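Local coordinates for ribose 5-phosphate isomerase B (PDB 4EM8), which probably catalyses the interconversion of ribose 5-phosphate and ribulose 5-phosphate, as a member of the LacAB/RpiB family of sugar isomerases, at residues 22-27 with 121-126. Residues are numbered along the deposited sequence; the frame is centred on the assembly and turned at random.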
loop_
_atom_site.group_PDB
_atom_site.type_symbol
_atom_site.label_atom_id
_atom_site.label_comp_id
_atom_site.label_asym_id
_atom_site.label_seq_id
_atom_site.Cartn_x
_atom_site.Cartn_y
_atom_site.Cartn_z
ATOM N N ARG A 22 13.237 -10.522 8.343
ATOM C CA ARG A 22 12.378 -10.668 9.503
ATOM C C ARG A 22 13.178 -10.985 10.784
ATOM O O ARG A 22 12.886 -10.461 11.871
ATOM C CB ARG A 22 11.315 -11.748 9.241
ATOM C CG ARG A 22 10.274 -11.805 10.335
ATOM C CD ARG A 22 9.347 -12.999 10.233
ATOM N NE ARG A 22 9.883 -14.193 10.851
ATOM C CZ ARG A 22 9.975 -15.398 10.292
ATOM N NH1 ARG A 22 10.435 -16.416 11.022
ATOM N NH2 ARG A 22 9.592 -15.631 9.038
ATOM N N LEU A 23 14.164 -11.847 10.665
ATOM C CA LEU A 23 14.934 -12.274 11.841
ATOM C C LEU A 23 15.899 -11.147 12.266
ATOM O O LEU A 23 16.077 -10.898 13.467
ATOM C CB LEU A 23 15.675 -13.589 11.567
ATOM C CG LEU A 23 14.837 -14.861 11.315
ATOM C CD1 LEU A 23 15.758 -16.039 10.978
ATOM C CD2 LEU A 23 13.907 -15.223 12.477
ATOM N N PHE A 24 16.457 -10.436 11.277
ATOM C CA PHE A 24 17.280 -9.242 11.516
ATOM C C PHE A 24 16.512 -8.141 12.273
ATOM O O PHE A 24 17.027 -7.581 13.267
ATOM C CB PHE A 24 17.833 -8.702 10.187
ATOM C CG PHE A 24 18.725 -7.480 10.334
ATOM C CD1 PHE A 24 20.056 -7.610 10.721
ATOM C CD2 PHE A 24 18.214 -6.197 10.103
ATOM C CE1 PHE A 24 20.875 -6.495 10.856
ATOM C CE2 PHE A 24 19.024 -5.073 10.239
ATOM C CZ PHE A 24 20.353 -5.225 10.616
ATOM N N LEU A 25 15.298 -7.821 11.808
ATOM C CA LEU A 25 14.499 -6.784 12.445
ATOM C C LEU A 25 13.926 -7.241 13.790
ATOM O O LEU A 25 13.755 -6.420 14.671
ATOM C CB LEU A 25 13.408 -6.240 11.525
ATOM C CG LEU A 25 13.903 -5.635 10.219
ATOM C CD1 LEU A 25 12.736 -5.429 9.237
ATOM C CD2 LEU A 25 14.687 -4.352 10.458
ATOM N N SER A 26 13.679 -8.541 13.964
ATOM C CA SER A 26 13.222 -9.035 15.255
ATOM C C SER A 26 14.308 -8.860 16.321
ATOM O O SER A 26 14.007 -8.429 17.439
ATOM C CB SER A 26 12.728 -10.505 15.185
ATOM O OG SER A 26 11.660 -10.644 14.244
ATOM N N ALA A 27 15.558 -9.185 15.975
ATOM C CA ALA A 27 16.695 -9.012 16.888
ATOM C C ALA A 27 16.917 -7.532 17.214
ATOM O O ALA A 27 17.206 -7.184 18.357
ATOM C CB ALA A 27 17.959 -9.620 16.304
ATOM N N THR A 121 18.973 0.037 5.949
ATOM C CA THR A 121 17.954 1.020 5.640
ATOM C C THR A 121 16.615 0.574 6.249
ATOM O O THR A 121 15.898 1.390 6.850
ATOM C CB THR A 121 17.784 1.269 4.131
ATOM O OG1 THR A 121 19.064 1.478 3.538
ATOM C CG2 THR A 121 16.891 2.501 3.888
ATOM N N ALA A 122 16.306 -0.718 6.148
ATOM C CA ALA A 122 15.058 -1.231 6.732
ATOM C C ALA A 122 14.980 -0.950 8.235
ATOM O O ALA A 122 13.923 -0.614 8.761
ATOM C CB ALA A 122 14.903 -2.709 6.464
ATOM N N GLN A 123 16.113 -1.073 8.916
ATOM C CA GLN A 123 16.170 -0.816 10.348
ATOM C C GLN A 123 15.869 0.676 10.667
ATOM O O GLN A 123 15.154 0.968 11.626
ATOM C CB GLN A 123 17.556 -1.247 10.867
ATOM C CG GLN A 123 17.904 -0.852 12.282
ATOM C CD GLN A 123 19.408 -0.975 12.532
ATOM O OE1 GLN A 123 19.987 -2.047 12.353
ATOM N NE2 GLN A 123 20.041 0.127 12.917
ATOM N N SER A 124 16.422 1.608 9.868
ATOM C CA SER A 124 16.085 3.045 10.014
ATOM C C SER A 124 14.599 3.293 9.791
ATOM O O SER A 124 13.979 4.045 10.559
ATOM C CB SER A 124 16.905 3.938 9.091
ATOM O OG SER A 124 18.274 3.633 9.238
ATOM N N VAL A 125 14.021 2.619 8.784
ATOM C CA VAL A 125 12.603 2.805 8.460
ATOM C C VAL A 125 11.691 2.353 9.592
ATOM O O VAL A 125 10.774 3.084 9.999
ATOM C CB VAL A 125 12.190 2.116 7.151
ATOM C CG1 VAL A 125 10.681 2.272 6.913
ATOM C CG2 VAL A 125 12.951 2.729 6.007
ATOM N N LEU A 126 11.987 1.159 10.104
ATOM C CA LEU A 126 11.351 0.616 11.269
ATOM C C LEU A 126 11.533 1.513 12.496
ATOM O O LEU A 126 10.583 1.713 13.207
ATOM C CB LEU A 126 11.896 -0.781 11.563
ATOM C CG LEU A 126 11.306 -1.478 12.807
ATOM C CD1 LEU A 126 9.790 -1.636 12.726
ATOM C CD2 LEU A 126 11.998 -2.834 12.963
#
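Helix segments 22-27 and 121-126 run in the same general sense, their axes 10.4 Å apart at closest approach and crossing at -49°, with the CA atoms of L25 and Q123 6.5 Å apart. No hydrogen bond joins them; the contact is made by packing. L25, its CG anti to the carbonyl carbon, rests CD2 against the backbone of the other helix, 3.8 Å from CA of Q123, and 4.3 Å from CB of A122. L126 reaches back, its CG anti to the backbone N, and lays CD2 alongside L25, 4.0 Å from L25 CB. Towards the partly exposed margin, F24 and Q123 both swing CG anti to N. Their side chains cross at about a right angle, bringing OE1 of Q123 obliquely to the ring, 3.6 Å from F24 CZ, with amide and ring planes 19° apart. Within segment 22-27, R22 O accepts from both N and OG of S26. F112 of strand 109-113, in the sheet, touches the side chains of both L25 and A122, while R22 forms a salt bridge with D38 at the end of strand 35-38. This is helix-helix packing over one face of the parallel sheet in the three-layer, Rossmann-like alpha/beta/alpha sandwich of RpiB enzymes.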